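HTH-type transcriptional repressor PhnF (Mycobacterium smegmatis, PDB 3F8M) represses the phnDCE operon for phosphate uptake when the cell has phosphate available, binding DNA as a GntR-family winged helix-turn-helix regulator. Local coordinates at residues Ala192-Leu197 with Gln223-Tyr228. Residues are numbered along the deposited sequence; the frame is centred on the assembly and turned at random.
Sequences AREAAL and QRRSLY
In the UTRA domain, the short helix 192-198 rests on one face of the antiparallel sheet through Glu194, whose side chain meets Arg225 and Leu227 of strand 220-229. The glutamate is buried against the sheet, and its carboxylate faces the guanidinium end-on: NH1 and NH2 of Arg225 both converge on a single oxygen, OE2 of Glu194. NH1 lies 2.8 Å from that OE2, nearly along its C-O axis, while NH2, 2.9 Å from the same OE2, is accepted by that oxygen's syn lone pair, on the side of OE1. Because one acceptor is shared, neither bond is straight; the N-H...O angles are 135° and 131°. Since both nitrogens share OE2, the salt bridge is forked rather than a paired two-oxygen one; the carboxylate and guanidinium are nearly coplanar (19°), with OE2 tilted a little out of the guanidinium plane.

Arg225 gets there with CG anti to its backbone N and a chain extended to NE, running opposite to the incoming glutamate. Strand 220-229 lies between 140-150 and 206-214; Arg225 hydrogen-bonds through its backbone to Thr146 of the first, and its side chain touches Leu208 and Asn210 of the second.

Two residues along the strand, Leu227 also directs its CB toward the helix. Its CD2 methyl lies against the glutamate chain, 3.4 Å from Glu194 CD and 3.7 Å from Glu194 CB, the two side chains crossing at about a right angle. Leu144 of strand 140-150 also touches Glu194, adding a second nonpolar surface beside the buried charge, whose ionised form the guanidinium would be expected to favour.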
ATOM      1  N   ALA A 192     -15.835  15.642   0.326  1.00 25.89           N
ATOM      2  CA  ALA A 192     -15.973  16.808   1.207  1.00 25.97           C
ATOM      3  C   ALA A 192     -16.062  16.438   2.713  1.00 26.19           C
ATOM      4  O   ALA A 192     -15.445  17.080   3.571  1.00 25.74           O
ATOM      5  CB  ALA A 192     -17.172  17.701   0.766  1.00 27.74           C
ATOM      6  N   ARG A 193     -16.806  15.380   3.020  1.00 23.76           N
ATOM      7  CA  ARG A 193     -16.924  14.951   4.387  1.00 22.21           C
ATOM      8  C   ARG A 193     -15.595  14.394   4.909  1.00 21.56           C
ATOM      9  O   ARG A 193     -15.214  14.688   6.034  1.00 21.69           O
ATOM     10  CB  ARG A 193     -17.994  13.886   4.505  1.00 22.24           C
ATOM     11  CG  ARG A 193     -18.109  13.363   5.908  1.00 20.10           C
ATOM     12  CD  ARG A 193     -19.280  12.399   6.051  1.00 21.29           C
ATOM     13  NE  ARG A 193     -19.396  11.952   7.438  1.00 19.40           N
ATOM     14  CZ  ARG A 193     -19.253  10.695   7.838  1.00 20.17           C
ATOM     15  NH1 ARG A 193     -19.032   9.751   6.923  1.00 21.71           N
ATOM     16  NH2 ARG A 193     -19.344  10.389   9.144  1.00 19.14           N
ATOM     17  N   GLU A 194     -14.945  13.551   4.109  1.00 21.74           N
ATOM     18  CA  GLU A 194     -13.698  12.895   4.542  1.00 22.26           C
ATOM     19  C   GLU A 194     -12.599  13.950   4.795  1.00 22.04           C
ATOM     20  O   GLU A 194     -11.772  13.838   5.736  1.00 18.82           O
ATOM     21  CB  GLU A 194     -13.252  11.866   3.515  1.00 22.15           C
ATOM     22  CG  GLU A 194     -14.189  10.590   3.427  1.00 22.95           C
ATOM     23  CD  GLU A 194     -13.983   9.775   2.166  1.00 23.80           C
ATOM     24  OE1 GLU A 194     -13.488  10.318   1.148  1.00 26.17           O
ATOM     25  OE2 GLU A 194     -14.302   8.557   2.178  1.00 23.24           O
ATOM     26  N   ALA A 195     -12.603  14.959   3.934  1.00 22.51           N
ATOM     27  CA  ALA A 195     -11.636  16.037   4.041  1.00 22.59           C
ATOM     28  C   ALA A 195     -11.862  16.798   5.328  1.00 22.89           C
ATOM     29  O   ALA A 195     -10.902  17.015   6.077  1.00 23.72           O
ATOM     30  CB  ALA A 195     -11.729  16.950   2.832  1.00 23.61           C
ATOM     31  N   ALA A 196     -13.120  17.126   5.648  1.00 22.02           N
ATOM     32  CA  ALA A 196     -13.437  17.817   6.887  1.00 21.80           C
ATOM     33  C   ALA A 196     -13.079  17.016   8.151  1.00 21.54           C
ATOM     34  O   ALA A 196     -12.564  17.608   9.143  1.00 19.61           O
ATOM     35  CB  ALA A 196     -14.909  18.248   6.909  1.00 22.07           C
ATOM     36  N   LEU A 197     -13.306  15.692   8.095  1.00 18.64           N
ATOM     37  CA  LEU A 197     -12.992  14.802   9.247  1.00 18.65           C
ATOM     38  C   LEU A 197     -11.496  14.677   9.453  1.00 18.34           C
ATOM     39  O   LEU A 197     -11.028  14.489  10.571  1.00 18.00           O
ATOM     40  CB  LEU A 197     -13.556  13.390   9.004  1.00 18.63           C
ATOM     41  CG  LEU A 197     -15.081  13.376   9.141  1.00 18.34           C
ATOM     42  CD1 LEU A 197     -15.640  12.033   8.549  1.00 15.60           C
ATOM     43  CD2 LEU A 197     -15.467  13.578  10.588  1.00 17.02           C
ATOM     44  N   GLN A 223     -16.325  -6.319   7.230  1.00 17.02           N
ATOM     45  CA  GLN A 223     -15.748  -5.693   6.038  1.00 17.43           C
ATOM     46  C   GLN A 223     -15.343  -4.312   6.514  1.00 17.01           C
ATOM     47  O   GLN A 223     -16.187  -3.555   7.042  1.00 16.84           O
ATOM     48  CB  GLN A 223     -16.798  -5.604   4.908  1.00 17.61           C
ATOM     49  CG  GLN A 223     -16.166  -5.206   3.542  1.00 19.90           C
ATOM     50  CD  GLN A 223     -15.775  -3.741   3.438  1.00 25.35           C
ATOM     51  OE1 GLN A 223     -16.517  -2.853   3.874  1.00 26.89           O
ATOM     52  NE2 GLN A 223     -14.605  -3.472   2.818  1.00 23.05           N
ATOM     53  N   ARG A 224     -14.073  -3.937   6.302  1.00 17.34           N
ATOM     54  CA  ARG A 224     -13.582  -2.687   6.865  1.00 16.61           C
ATOM     55  C   ARG A 224     -12.969  -1.857   5.718  1.00 17.94           C
ATOM     56  O   ARG A 224     -12.120  -2.374   4.934  1.00 17.72           O
ATOM     57  CB  ARG A 224     -12.555  -3.003   7.991  1.00 17.44           C
ATOM     58  CG  ARG A 224     -11.952  -1.725   8.769  1.00 18.24           C
ATOM     59  CD  ARG A 224     -10.884  -2.161   9.793  1.00 19.31           C
ATOM     60  NE  ARG A 224      -9.641  -2.498   9.095  1.00 25.06           N
ATOM     61  CZ  ARG A 224      -8.503  -2.931   9.650  1.00 26.85           C
ATOM     62  NH1 ARG A 224      -8.376  -3.145  10.959  1.00 27.79           N
ATOM     63  NH2 ARG A 224      -7.468  -3.173   8.866  1.00 27.14           N
ATOM     64  N   ARG A 225     -13.382  -0.591   5.650  1.00 16.79           N
ATOM     65  CA  ARG A 225     -12.797   0.410   4.755  1.00 17.26           C
ATOM     66  C   ARG A 225     -11.984   1.379   5.619  1.00 17.95           C
ATOM     67  O   ARG A 225     -12.506   1.945   6.595  1.00 16.98           O
ATOM     68  CB  ARG A 225     -13.927   1.151   4.050  1.00 17.93           C
ATOM     69  CG  ARG A 225     -13.474   2.227   3.033  1.00 19.18           C
ATOM     70  CD  ARG A 225     -14.680   3.071   2.668  1.00 19.59           C
ATOM     71  NE  ARG A 225     -14.419   4.038   1.614  1.00 22.40           N
ATOM     72  CZ  ARG A 225     -14.092   5.322   1.773  1.00 20.69           C
ATOM     73  NH1 ARG A 225     -13.913   5.869   2.971  1.00 19.35           N
ATOM     74  NH2 ARG A 225     -13.912   6.068   0.674  1.00 21.57           N
ATOM     75  N   SER A 226     -10.712   1.620   5.252  1.00 17.89           N
ATOM     76  CA  SER A 226      -9.903   2.564   6.017  1.00 17.61           C
ATOM     77  C   SER A 226      -9.332   3.579   5.022  1.00 16.91           C
ATOM     78  O   SER A 226      -8.739   3.171   4.028  1.00 19.35           O
ATOM     79  CB  SER A 226      -8.793   1.815   6.722  1.00 19.31           C
ATOM     80  OG  SER A 226      -9.296   0.670   7.411  1.00 24.69           O
ATOM     81  N   LEU A 227      -9.575   4.871   5.242  1.00 17.59           N
ATOM     82  CA  LEU A 227      -9.055   5.908   4.377  1.00 17.25           C
ATOM     83  C   LEU A 227      -8.014   6.662   5.212  1.00 18.00           C
ATOM     84  O   LEU A 227      -8.375   7.300   6.210  1.00 17.68           O
ATOM     85  CB  LEU A 227     -10.177   6.827   3.906  1.00 18.02           C
ATOM     86  CG  LEU A 227      -9.789   7.949   2.936  1.00 17.66           C
ATOM     87  CD1 LEU A 227      -9.741   7.407   1.491  1.00 21.48           C
ATOM     88  CD2 LEU A 227     -10.713   9.184   3.040  1.00 20.36           C
ATOM     89  N   TYR A 228      -6.729   6.554   4.828  1.00 17.71           N
ATOM     90  CA  TYR A 228      -5.631   7.131   5.617  1.00 17.74           C
ATOM     91  C   TYR A 228      -4.947   8.244   4.824  1.00 18.83           C
ATOM     92  O   TYR A 228      -4.797   8.107   3.616  1.00 19.24           O
ATOM     93  CB  TYR A 228      -4.579   6.063   5.868  1.00 18.34           C
ATOM     94  CG  TYR A 228      -4.903   4.952   6.861  1.00 21.29           C
ATOM     95  CD1 TYR A 228      -4.809   5.191   8.232  1.00 26.64           C
ATOM     96  CD2 TYR A 228      -5.252   3.673   6.432  1.00 23.50           C
ATOM     97  CE1 TYR A 228      -5.076   4.185   9.159  1.00 31.20           C
ATOM     98  CE2 TYR A 228      -5.523   2.633   7.365  1.00 27.58           C
ATOM     99  CZ  TYR A 228      -5.427   2.917   8.717  1.00 32.09           C
ATOM    100  OH  TYR A 228      -5.671   1.965   9.683  1.00 38.35           O
TER